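Local coordinates for regulatory protein AsnC (Escherichia coli, PDB 2CG4) that activates transcription of asnA, controls transcription of its own gene and represses gidA expression after transcription, as an Lrp/AsnC-family DNA-binding regulator, at residues 4-17 with 39-52. The protein carries 1 engineered substitution. Numbering follows the deposited sequence.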
loop_
_atom_site.group_PDB
_atom_site.type_symbol
_atom_site.label_atom_id
_atom_site.label_comp_id
_atom_site.label_asym_id
_atom_site.label_seq_id
_atom_site.Cartn_x
_atom_site.Cartn_y
_atom_site.Cartn_z
ATOM N N TYR A 4 -11.866 5.879 40.363
ATOM C CA TYR A 4 -12.074 7.139 41.132
ATOM C C TYR A 4 -12.813 8.182 40.297
ATOM O O TYR A 4 -12.348 8.577 39.226
ATOM C CB TYR A 4 -10.730 7.694 41.613
ATOM C CG TYR A 4 -10.846 8.850 42.588
ATOM C CD1 TYR A 4 -11.178 8.628 43.921
ATOM C CD2 TYR A 4 -10.616 10.159 42.178
ATOM C CE1 TYR A 4 -11.284 9.677 44.815
ATOM C CE2 TYR A 4 -10.721 11.215 43.063
ATOM C CZ TYR A 4 -11.055 10.968 44.382
ATOM O OH TYR A 4 -11.162 12.013 45.275
ATOM N N LEU A 5 -13.966 8.622 40.794
ATOM C CA LEU A 5 -14.775 9.630 40.107
ATOM C C LEU A 5 -14.394 11.044 40.549
ATOM O O LEU A 5 -13.668 11.223 41.525
ATOM C CB LEU A 5 -16.263 9.369 40.337
ATOM N N ILE A 6 -14.893 12.047 39.831
ATOM C CA ILE A 6 -14.264 13.365 39.815
ATOM C C ILE A 6 -15.290 14.504 39.822
ATOM O O ILE A 6 -16.072 14.659 38.884
ATOM C CB ILE A 6 -13.295 13.497 38.609
ATOM C CG1 ILE A 6 -11.920 12.937 38.977
ATOM C CG2 ILE A 6 -13.190 14.939 38.127
ATOM C CD1 ILE A 6 -10.768 13.729 38.419
ATOM N N ASP A 7 -15.281 15.290 40.897
ATOM C CA ASP A 7 -16.143 16.465 41.015
ATOM C C ASP A 7 -15.745 17.510 39.980
ATOM O O ASP A 7 -14.752 17.343 39.278
ATOM C CB ASP A 7 -16.041 17.078 42.423
ATOM C CG ASP A 7 -16.033 16.032 43.527
ATOM O OD1 ASP A 7 -15.020 15.310 43.664
ATOM O OD2 ASP A 7 -17.033 15.942 44.271
ATOM N N ASN A 8 -16.510 18.593 39.892
ATOM C CA ASN A 8 -16.019 19.796 39.228
ATOM C C ASN A 8 -15.033 20.587 40.090
ATOM O O ASN A 8 -14.359 21.497 39.602
ATOM C CB ASN A 8 -17.177 20.684 38.761
ATOM C CG ASN A 8 -17.844 20.150 37.502
ATOM O OD1 ASN A 8 -17.258 20.171 36.411
ATOM N ND2 ASN A 8 -19.072 19.659 37.646
ATOM N N LEU A 9 -14.945 20.231 41.367
ATOM C CA LEU A 9 -13.867 20.729 42.215
ATOM C C LEU A 9 -12.539 20.113 41.796
ATOM O O LEU A 9 -11.528 20.805 41.688
ATOM C CB LEU A 9 -14.135 20.422 43.693
ATOM C CG LEU A 9 -13.005 20.853 44.631
ATOM C CD1 LEU A 9 -12.993 22.367 44.804
ATOM C CD2 LEU A 9 -13.094 20.152 45.974
ATOM N N ASP A 10 -12.557 18.804 41.572
ATOM C CA ASP A 10 -11.396 18.071 41.099
ATOM C C ASP A 10 -10.876 18.608 39.763
ATOM O O ASP A 10 -9.675 18.796 39.589
ATOM C CB ASP A 10 -11.739 16.589 40.980
ATOM C CG ASP A 10 -11.723 15.878 42.321
ATOM O OD1 ASP A 10 -11.038 16.371 43.243
ATOM O OD2 ASP A 10 -12.384 14.827 42.452
ATOM N N ARG A 11 -11.788 18.858 38.830
ATOM C CA ARG A 11 -11.433 19.416 37.531
ATOM C C ARG A 11 -10.850 20.818 37.661
ATOM O O ARG A 11 -9.877 21.159 36.986
ATOM C CB ARG A 11 -12.647 19.441 36.601
ATOM C CG ARG A 11 -13.055 18.072 36.085
ATOM C CD ARG A 11 -14.344 18.133 35.284
ATOM N NE ARG A 11 -14.859 16.796 35.004
ATOM C CZ ARG A 11 -15.792 16.181 35.728
ATOM N NH1 ARG A 11 -16.331 16.784 36.783
ATOM N NH2 ARG A 11 -16.192 14.958 35.397
ATOM N N GLY A 12 -11.449 21.630 38.524
ATOM C CA GLY A 12 -10.981 22.993 38.744
ATOM C C GLY A 12 -9.563 23.019 39.279
ATOM O O GLY A 12 -8.743 23.844 38.869
ATOM N N ILE A 13 -9.276 22.108 40.199
ATOM C CA ILE A 13 -7.936 21.968 40.757
ATOM C C ILE A 13 -6.941 21.542 39.686
ATOM O O ILE A 13 -5.843 22.095 39.601
ATOM C CB ILE A 13 -7.914 20.961 41.917
ATOM C CG1 ILE A 13 -8.591 21.567 43.151
ATOM C CG2 ILE A 13 -6.486 20.544 42.239
ATOM C CD1 ILE A 13 -8.957 20.550 44.207
ATOM N N LEU A 14 -7.339 20.571 38.865
ATOM C CA LEU A 14 -6.467 20.013 37.834
ATOM C C LEU A 14 -6.110 21.039 36.760
ATOM O O LEU A 14 -4.949 21.190 36.414
ATOM C CB LEU A 14 -7.097 18.772 37.199
ATOM C CG LEU A 14 -6.991 17.463 37.987
ATOM C CD1 LEU A 14 -7.390 16.280 37.124
ATOM C CD2 LEU A 14 -5.601 17.265 38.562
ATOM N N GLU A 15 -7.106 21.751 36.245
ATOM C CA GLU A 15 -6.845 22.857 35.330
ATOM C C GLU A 15 -5.834 23.857 35.908
ATOM O O GLU A 15 -4.831 24.188 35.267
ATOM C CB GLU A 15 -8.140 23.578 34.969
ATOM C CG GLU A 15 -8.066 24.323 33.647
ATOM C CD GLU A 15 -9.100 25.426 33.532
ATOM O OE1 GLU A 15 -8.831 26.421 32.823
ATOM O OE2 GLU A 15 -10.181 25.299 34.146
ATOM N N ALA A 16 -6.102 24.328 37.122
ATOM C CA ALA A 16 -5.171 25.190 37.840
ATOM C C ALA A 16 -3.737 24.646 37.914
ATOM O O ALA A 16 -2.797 25.352 37.541
ATOM C CB ALA A 16 -5.696 25.485 39.228
ATOM N N LEU A 17 -3.569 23.414 38.400
ATOM C CA LEU A 17 -2.235 22.879 38.705
ATOM C C LEU A 17 -1.576 22.279 37.469
ATOM O O LEU A 17 -0.403 21.876 37.497
ATOM C CB LEU A 17 -2.295 21.813 39.808
ATOM C CG LEU A 17 -2.750 22.188 41.223
ATOM C CD1 LEU A 17 -2.863 20.935 42.078
ATOM C CD2 LEU A 17 -1.803 23.198 41.872
ATOM N N ILE A 39 -8.782 21.111 49.354
ATOM C CA ILE A 39 -7.841 21.203 48.243
ATOM C C ILE A 39 -6.596 20.340 48.442
ATOM O O ILE A 39 -6.187 19.608 47.543
ATOM C CB ILE A 39 -7.426 22.661 48.005
ATOM C CG1 ILE A 39 -8.534 23.393 47.247
ATOM C CG2 ILE A 39 -6.114 22.725 47.245
ATOM C CD1 ILE A 39 -8.431 24.876 47.331
ATOM N N HIS A 40 -5.992 20.417 49.617
ATOM C CA HIS A 40 -4.870 19.540 49.914
ATOM C C HIS A 40 -5.273 18.068 49.761
ATOM O O HIS A 40 -4.496 17.243 49.276
ATOM C CB HIS A 40 -4.332 19.817 51.319
ATOM C CG HIS A 40 -3.094 19.047 51.652
ATOM N ND1 HIS A 40 -1.846 19.629 51.697
ATOM C CD2 HIS A 40 -2.911 17.739 51.952
ATOM C CE1 HIS A 40 -0.947 18.712 52.012
ATOM N NE2 HIS A 40 -1.567 17.556 52.173
ATOM N N VAL A 41 -6.497 17.750 50.177
ATOM C CA VAL A 41 -6.929 16.361 50.309
ATOM C C VAL A 41 -7.430 15.817 48.969
ATOM O O VAL A 41 -7.123 14.690 48.598
ATOM C CB VAL A 41 -7.997 16.202 51.435
ATOM C CG1 VAL A 41 -8.934 15.036 51.155
ATOM C CG2 VAL A 41 -7.317 16.023 52.786
ATOM N N ARG A 42 -8.186 16.634 48.246
ATOM C CA ARG A 42 -8.551 16.346 46.864
ATOM C C ARG A 42 -7.336 15.954 46.025
ATOM O O ARG A 42 -7.327 14.896 45.396
ATOM C CB ARG A 42 -9.251 17.556 46.235
ATOM C CG ARG A 42 -10.526 17.972 46.949
ATOM C CD ARG A 42 -11.388 16.762 47.278
ATOM N NE ARG A 42 -12.804 17.106 47.356
ATOM C CZ ARG A 42 -13.651 17.042 46.334
ATOM N NH1 ARG A 42 -13.224 16.654 45.139
ATOM N NH2 ARG A 42 -14.925 17.378 46.501
ATOM N N VAL A 43 -6.322 16.817 46.016
ATOM C CA VAL A 43 -5.062 16.557 45.320
ATOM C C VAL A 43 -4.444 15.220 45.745
ATOM O O VAL A 43 -3.908 14.477 44.915
ATOM C CB VAL A 43 -4.047 17.716 45.546
ATOM C CG1 VAL A 43 -2.623 17.277 45.228
ATOM C CG2 VAL A 43 -4.437 18.938 44.721
ATOM N N GLU A 44 -4.534 14.916 47.039
ATOM C CA GLU A 44 -3.902 13.725 47.602
ATOM C C GLU A 44 -4.652 12.450 47.228
ATOM O O GLU A 44 -4.048 11.395 47.042
ATOM C CB GLU A 44 -3.811 13.838 49.124
ATOM C CG GLU A 44 -2.467 13.421 49.705
ATOM C CD GLU A 44 -2.165 11.941 49.533
ATOM O OE1 GLU A 44 -1.952 11.256 50.556
ATOM O OE2 GLU A 44 -2.131 11.461 48.378
ATOM N N LYS A 45 -5.974 12.548 47.136
ATOM C CA LYS A 45 -6.780 11.435 46.650
ATOM C C LYS A 45 -6.457 11.140 45.181
ATOM O O LYS A 45 -6.227 9.989 44.814
ATOM C CB LYS A 45 -8.272 11.722 46.838
ATOM C CG LYS A 45 -8.810 11.422 48.243
ATOM C CD LYS A 45 -10.140 12.140 48.470
ATOM C CE LYS A 45 -10.547 12.163 49.939
ATOM N NZ LYS A 45 -11.682 13.107 50.192
ATOM N N MET A 46 -6.423 12.186 44.355
ATOM C CA MET A 46 -6.022 12.065 42.950
ATOM C C MET A 46 -4.614 11.495 42.753
ATOM O O MET A 46 -4.358 10.827 41.760
ATOM C CB MET A 46 -6.161 13.402 42.228
ATOM C CG MET A 46 -7.586 13.886 42.159
ATOM S SD MET A 46 -7.832 15.290 41.061
ATOM C CE MET A 46 -7.528 16.670 42.166
ATOM N N LYS A 47 -3.710 11.739 43.695
ATOM C CA LYS A 47 -2.396 11.098 43.647
ATOM C C LYS A 47 -2.464 9.588 43.884
ATOM O O LYS A 47 -1.864 8.820 43.130
ATOM C CB LYS A 47 -1.414 11.755 44.622
ATOM C CG LYS A 47 -0.939 13.132 44.186
ATOM C CD LYS A 47 0.168 13.653 45.088
ATOM C CE LYS A 47 0.086 15.167 45.225
ATOM N NZ LYS A 47 1.247 15.749 45.977
ATOM N N GLN A 48 -3.189 9.161 44.919
ATOM C CA GLN A 48 -3.370 7.726 45.185
ATOM C C GLN A 48 -4.243 7.029 44.128
ATOM O O GLN A 48 -4.024 5.855 43.808
ATOM C CB GLN A 48 -3.929 7.496 46.591
ATOM N N ALA A 49 -5.220 7.755 43.587
ATOM C CA ALA A 49 -5.953 7.317 42.397
ATOM C C ALA A 49 -5.036 7.062 41.197
ATOM O O ALA A 49 -5.340 6.234 40.341
ATOM C CB ALA A 49 -7.031 8.332 42.030
ATOM N N GLY A 50 -3.918 7.777 41.136
ATOM C CA GLY A 50 -2.993 7.653 40.017
ATOM C C GLY A 50 -3.293 8.649 38.915
ATOM O O GLY A 50 -2.674 8.605 37.847
ATOM N N ILE A 51 -4.244 9.549 39.177
ATOM C CA ILE A 51 -4.630 10.585 38.221
ATOM C C ILE A 51 -3.517 11.625 38.070
ATOM O O ILE A 51 -3.045 11.901 36.956
ATOM C CB ILE A 51 -5.933 11.304 38.662
ATOM C CG1 ILE A 51 -7.160 10.449 38.343
ATOM C CG2 ILE A 51 -6.061 12.653 37.994
ATOM C CD1 ILE A 51 -8.326 10.669 39.286
ATOM N N ILE A 52 -3.123 12.208 39.200
ATOM C CA ILE A 52 -1.959 13.075 39.276
ATOM C C ILE A 52 -0.715 12.217 39.479
ATOM O O ILE A 52 -0.606 11.519 40.485
ATOM C CB ILE A 52 -2.105 14.080 40.439
ATOM C CG1 ILE A 52 -3.317 14.987 40.204
ATOM C CG2 ILE A 52 -0.821 14.890 40.635
ATOM C CD1 ILE A 52 -3.417 16.150 41.176
HETATM O O HOH W 1 -10.111 14.391 44.588
#
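Arg42 reaches across from helix 36-49 to two carboxylates at the start of helix 8-19, its NH1 forming salt bridges with Asp7 OD1 (2.7 Å) and Asp10 OD1 (2.9 Å). Both oxygens are met from above their carboxylate planes, and both bonds are well bent; NH2 adds a weak bond to Asp7 OD2. A bend at chi2 (-45°) turns the arginine chain toward these acids. Asp10, buried, is gripped a second time: a water donates to its OD1 at 2.6 Å and to the backbone O of Arg42, and accepts from Tyr4 OH. The Tyr4 side chain, with CG anti to the backbone N (chi1 -171°), crosses that of Lys45 at about a right angle, its CB against Ala49 CB (3.8 Å) and its CD2 against Ile51 CD1.

Next to this polar cluster the contact is apolar. Ile13 is a knob in the hole formed by Ile39, Arg42, Val43 and Met46, its CG2 3.6 Å from Val43 CG2. The sulfur of Met46 rests against Leu14 CG, and Leu14 CD2 meets Ile52 CD1 at 3.6 Å. The helical segments 8-17 and 39-49 cross nearly perpendicularly (-86°), their axes 10.3 Å apart at closest approach.

Farther out, Ile39 and Val43 also pack on Tyr25 of helix 25-32, completing the three-helix core of the helix-turn-helix domain, and Leu14, Leu17 and Ile52 touch Ile57 of the second subunit. Sharing Arg42 between two acids probably offsets their mutual repulsion and, with the water bridge, ties the N-terminal arm and first helix to helix 36-49, the probable recognition helix of the predicted helix-turn-helix motif.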